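Local coordinates for nisin immunity protein (PDB 5XHB), which takes part in the immunity of Lactococcus lactis against exogenously supplied nisin, as a lipoprotein of the cell membrane, at residues F122-N127 / W194-I199; H200-K205 / A210-I215. All coordinates share one frame; numbering follows the deposited sequence.

Contact 1. Residues F122-N127 / W194-I199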
# COMPACT_ATOMS: atom_id res chain seq x y z
N PHE A 122 -2.11 -8.06 5.88
CA PHE A 122 -3.57 -8.12 5.85
C PHE A 122 -4.06 -9.04 6.96
O PHE A 122 -3.63 -10.18 7.07
CB PHE A 122 -4.06 -8.61 4.49
CG PHE A 122 -3.65 -7.72 3.34
CD1 PHE A 122 -4.40 -6.61 3.01
CD2 PHE A 122 -2.52 -8.00 2.59
CE1 PHE A 122 -4.02 -5.78 1.95
CE2 PHE A 122 -2.15 -7.18 1.54
CZ PHE A 122 -2.90 -6.07 1.22
N VAL A 123 -4.97 -8.54 7.79
CA VAL A 123 -5.50 -9.30 8.91
C VAL A 123 -7.00 -9.11 8.96
O VAL A 123 -7.48 -7.98 8.86
CB VAL A 123 -4.86 -8.84 10.27
CG1 VAL A 123 -5.58 -9.45 11.47
CG2 VAL A 123 -3.37 -9.17 10.30
N ILE A 124 -7.75 -10.19 9.10
CA ILE A 124 -9.20 -10.07 9.24
C ILE A 124 -9.46 -9.36 10.55
O ILE A 124 -8.86 -9.71 11.56
CB ILE A 124 -9.90 -11.43 9.22
CG1 ILE A 124 -9.67 -12.13 7.87
CG2 ILE A 124 -11.40 -11.26 9.44
CD1 ILE A 124 -9.98 -13.62 7.91
N ASP A 125 -10.32 -8.35 10.53
CA ASP A 125 -10.58 -7.54 11.72
C ASP A 125 -11.17 -8.40 12.83
O ASP A 125 -12.09 -9.17 12.60
CB ASP A 125 -11.51 -6.38 11.38
CG ASP A 125 -11.66 -5.41 12.54
OD1 ASP A 125 -10.82 -4.48 12.67
OD2 ASP A 125 -12.62 -5.57 13.31
N LYS A 126 -10.64 -8.25 14.04
CA LYS A 126 -11.06 -9.09 15.16
C LYS A 126 -12.49 -8.82 15.59
O LYS A 126 -13.17 -9.69 16.12
CB LYS A 126 -10.12 -8.88 16.36
CG LYS A 126 -10.35 -9.84 17.51
CD LYS A 126 -9.46 -9.50 18.71
CE LYS A 126 -9.80 -8.14 19.31
NZ LYS A 126 -9.04 -7.86 20.57
N ASN A 127 -12.96 -7.60 15.36
CA ASN A 127 -14.28 -7.20 15.85
C ASN A 127 -15.39 -7.36 14.83
O ASN A 127 -16.54 -7.61 15.20
CB ASN A 127 -14.23 -5.76 16.35
CG ASN A 127 -13.21 -5.58 17.46
OD1 ASN A 127 -12.31 -4.75 17.36
ND2 ASN A 127 -13.34 -6.37 18.52
N TRP A 194 -17.88 -17.09 5.91
CA TRP A 194 -17.03 -16.63 4.82
C TRP A 194 -15.74 -17.40 4.83
O TRP A 194 -15.12 -17.56 5.88
CB TRP A 194 -16.72 -15.14 4.94
CG TRP A 194 -17.79 -14.24 4.44
CD1 TRP A 194 -19.06 -14.58 4.04
CD2 TRP A 194 -17.68 -12.83 4.26
NE1 TRP A 194 -19.75 -13.44 3.64
CE2 TRP A 194 -18.91 -12.36 3.76
CE3 TRP A 194 -16.65 -11.91 4.48
CZ2 TRP A 194 -19.14 -11.01 3.48
CZ3 TRP A 194 -16.87 -10.57 4.19
CH2 TRP A 194 -18.11 -10.14 3.69
N ASP A 195 -15.34 -17.87 3.66
CA ASP A 195 -14.06 -18.55 3.51
C ASP A 195 -13.17 -17.60 2.73
O ASP A 195 -13.49 -17.23 1.60
CB ASP A 195 -14.25 -19.89 2.79
CG ASP A 195 -15.27 -20.78 3.51
OD1 ASP A 195 -15.20 -20.84 4.76
OD2 ASP A 195 -16.14 -21.39 2.85
N TYR A 196 -12.07 -17.17 3.34
CA TYR A 196 -11.25 -16.09 2.79
C TYR A 196 -10.05 -16.65 2.05
O TYR A 196 -9.24 -17.40 2.64
CB TYR A 196 -10.75 -15.15 3.89
CG TYR A 196 -11.80 -14.56 4.79
CD1 TYR A 196 -12.50 -15.36 5.69
CD2 TYR A 196 -12.05 -13.20 4.80
CE1 TYR A 196 -13.46 -14.81 6.56
CE2 TYR A 196 -13.01 -12.64 5.66
CZ TYR A 196 -13.70 -13.46 6.54
OH TYR A 196 -14.64 -12.94 7.40
N GLY A 197 -9.90 -16.28 0.79
CA GLY A 197 -8.82 -16.81 -0.02
C GLY A 197 -7.69 -15.81 -0.24
O GLY A 197 -7.13 -15.26 0.72
N GLU A 198 -7.36 -15.56 -1.51
CA GLU A 198 -6.23 -14.70 -1.85
C GLU A 198 -6.58 -13.23 -1.72
O GLU A 198 -7.75 -12.85 -1.78
CB GLU A 198 -5.76 -14.99 -3.27
CG GLU A 198 -5.28 -16.40 -3.46
CD GLU A 198 -4.77 -16.67 -4.86
OE1 GLU A 198 -4.97 -15.83 -5.77
OE2 GLU A 198 -4.18 -17.74 -5.05
N ILE A 199 -5.55 -12.40 -1.56
CA ILE A 199 -5.70 -10.96 -1.67
C ILE A 199 -4.87 -10.49 -2.87
O ILE A 199 -3.73 -10.92 -3.04
CB ILE A 199 -5.27 -10.22 -0.38
CG1 ILE A 199 -6.32 -10.49 0.71
CG2 ILE A 199 -5.18 -8.72 -0.63
CD1 ILE A 199 -5.89 -10.13 2.06
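Two isoleucines and two aromatic rings carry this meeting, each ring lying against an isoleucine of the other segment. The terminal methyl CD1 of Ile124 stands over the middle of the Tyr196 ring, 3.6 Å from its centroid and only 6° off the ring normal, a CH-pi contact in which all six ring carbons lie at nearly the same distance from it. At the Phe122 end the roles are exchanged: Ile199 sets CG2 over the phenyl face, 3.9 Å from the centroid, while its other branch pushes CD1 to 3.4 Å from Phe122 CB. The branching explains this double grip, since CG1 lies beside the backbone N (chi1 -72°) and leaves CG2 anti to it. Further out, the Tyr196 hydroxyl is hydrogen-bonded to Ser129 O, which ties down the ring's far end, and Phe122 also stacks on Tyr134 and meets Phe211 edge-to-face. The two strands belong to one antiparallel sheet but are not neighbours in it; the nearest CA atoms, Phe122 to Ile199 and Ile124 to Tyr196, are 8.3 Å and 9.1 Å apart. Such a buried, wholly apolar contact suggests that methyl-to-ring dispersion, rather than backbone pairing, holds the segment around edge strand 123-124 to strand 191-202.

Contact 2. Residues H200-K205 / A210-I215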
# COMPACT_ATOMS: atom_id res chain seq x y z
N HIS A 200 -5.49 -9.69 -3.73
CA HIS A 200 -4.81 -9.11 -4.88
C HIS A 200 -4.97 -7.62 -4.88
O HIS A 200 -5.99 -7.09 -4.43
CB HIS A 200 -5.38 -9.64 -6.20
CG HIS A 200 -5.06 -11.07 -6.48
ND1 HIS A 200 -4.22 -11.46 -7.50
CD2 HIS A 200 -5.49 -12.22 -5.90
CE1 HIS A 200 -4.15 -12.78 -7.54
NE2 HIS A 200 -4.91 -13.26 -6.58
N SER A 201 -3.97 -6.94 -5.44
CA SER A 201 -4.12 -5.54 -5.82
C SER A 201 -5.22 -5.40 -6.86
O SER A 201 -5.57 -6.36 -7.54
CB SER A 201 -2.80 -5.02 -6.41
OG SER A 201 -1.74 -5.27 -5.51
N ILE A 202 -5.74 -4.18 -7.01
CA ILE A 202 -6.65 -3.88 -8.10
C ILE A 202 -5.89 -2.95 -9.06
O ILE A 202 -5.29 -1.97 -8.62
CB ILE A 202 -7.94 -3.24 -7.58
CG1 ILE A 202 -8.75 -4.28 -6.80
CG2 ILE A 202 -8.76 -2.64 -8.71
CD1 ILE A 202 -9.89 -3.68 -6.05
N ARG A 203 -5.87 -3.28 -10.34
CA ARG A 203 -5.06 -2.52 -11.30
C ARG A 203 -5.46 -1.05 -11.30
O ARG A 203 -6.65 -0.74 -11.30
CB ARG A 203 -5.21 -3.09 -12.70
CG ARG A 203 -4.83 -4.54 -12.79
CD ARG A 203 -4.83 -5.03 -14.23
NE ARG A 203 -5.14 -6.46 -14.26
CZ ARG A 203 -5.29 -7.16 -15.38
NH1 ARG A 203 -5.13 -6.58 -16.56
NH2 ARG A 203 -5.61 -8.44 -15.31
N GLY A 204 -4.48 -0.16 -11.24
CA GLY A 204 -4.77 1.26 -11.22
C GLY A 204 -5.08 1.85 -9.86
O GLY A 204 -5.40 3.03 -9.77
N LYS A 205 -4.99 1.05 -8.80
CA LYS A 205 -5.23 1.55 -7.46
C LYS A 205 -4.13 1.12 -6.50
O LYS A 205 -3.69 -0.03 -6.54
CB LYS A 205 -6.59 1.05 -6.93
CG LYS A 205 -7.76 1.37 -7.87
CD LYS A 205 -9.12 1.32 -7.16
CE LYS A 205 -10.26 1.57 -8.15
NZ LYS A 205 -11.63 1.50 -7.54
N ALA A 210 -7.66 0.54 -2.22
CA ALA A 210 -8.56 -0.60 -2.34
C ALA A 210 -7.77 -1.85 -2.69
O ALA A 210 -6.66 -1.77 -3.23
CB ALA A 210 -9.62 -0.36 -3.41
N PHE A 211 -8.35 -3.00 -2.38
CA PHE A 211 -7.79 -4.25 -2.86
C PHE A 211 -8.89 -5.27 -3.01
O PHE A 211 -10.05 -4.99 -2.68
CB PHE A 211 -6.69 -4.76 -1.92
CG PHE A 211 -7.07 -4.78 -0.46
CD1 PHE A 211 -7.66 -5.90 0.10
CD2 PHE A 211 -6.83 -3.68 0.36
CE1 PHE A 211 -8.02 -5.92 1.45
CE2 PHE A 211 -7.19 -3.68 1.70
CZ PHE A 211 -7.78 -4.81 2.24
N ALA A 212 -8.55 -6.44 -3.56
CA ALA A 212 -9.54 -7.48 -3.80
C ALA A 212 -9.36 -8.64 -2.83
O ALA A 212 -8.24 -9.09 -2.60
CB ALA A 212 -9.45 -7.98 -5.24
N VAL A 213 -10.45 -9.11 -2.25
CA VAL A 213 -10.37 -10.25 -1.33
C VAL A 213 -11.25 -11.37 -1.85
O VAL A 213 -12.43 -11.15 -2.14
CB VAL A 213 -10.83 -9.88 0.10
CG1 VAL A 213 -10.50 -11.03 1.08
CG2 VAL A 213 -10.19 -8.58 0.53
N GLU A 214 -10.68 -12.56 -1.97
CA GLU A 214 -11.44 -13.74 -2.35
C GLU A 214 -12.33 -14.18 -1.18
O GLU A 214 -11.83 -14.54 -0.11
CB GLU A 214 -10.48 -14.87 -2.75
CG GLU A 214 -11.04 -15.87 -3.71
CD GLU A 214 -9.96 -16.78 -4.30
OE1 GLU A 214 -8.88 -16.94 -3.68
OE2 GLU A 214 -10.21 -17.34 -5.39
N ILE A 215 -13.64 -14.10 -1.38
CA ILE A 215 -14.62 -14.53 -0.39
C ILE A 215 -15.42 -15.65 -1.02
O ILE A 215 -16.11 -15.42 -2.02
CB ILE A 215 -15.59 -13.42 0.05
CG1 ILE A 215 -14.84 -12.21 0.63
CG2 ILE A 215 -16.60 -13.97 1.04
CD1 ILE A 215 -14.04 -12.52 1.86
O HOH W 1 -4.80 -2.20 -5.19
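His200 and Ala212 form a hydrogen-bonded pair in the antiparallel hairpin of strands 191-202 and 210-215. Ala212 N gives its proton to His200 O at 2.8 Å in a nearly straight bond (171°), and His200 N returns one to Ala212 O at 3.0 Å. Beside this pair the packing is close. A chi1 of -69° swings the CG1–CD1 branch of Ile202 toward the Phe211–Ala212 peptide, CD1 reaching 3.6 Å from the carbonyl carbon of Phe211 and CG1 4.1 Å from Ala212 CB. Ile202 and Ala210 also pack on Leu221 of strand 218-224, the next strand of the sheet. Toward the turn the strands separate, and a water takes over from direct pairing: it accepts from Ile202 N and lies 2.7 Å from Ala210 O and 2.8 Å from Lys205 O, either of which can receive a proton from it, though it has more acceptors in reach than protons to give. The chain there bends through a type II turn from Ile202 to Lys205, closed by a hydrogen bond from Lys205 N to Ile202 O; at the phi of Gly204, 85°, a side chain would jam against the carbonyl O of Arg203, which calls for glycine. Lys205 rests its aliphatic CD 4.1 Å from Ala210 CB on the more exposed side, while its extended chain carries the amino end away. The hairpin thus passes from direct amide pairing to water-bridged backbone groups where the strands part.

Both contacts are largely buried and share strand 191-202, yet they use different stretches of it. Contact 1 reaches across the curved sheet of the Spa1 C-terminal domain to one of its edge strands, 123-124, through side chains alone, whereas contact 2 joins neighbouring strands through amide bonds, with a water-bridged, partly exposed end at the turn. They are also physically continuous: backbone N of Gly197 and O of Glu214 probably hydrogen-bond, extending the hairpin ladder into the first contact, and Ile215 packs on Trp194 and Tyr196. Phe211 links them further, touching Ile199. Here the hairpin is held by amide bonds and the non-neighbouring strands by apolar side chains.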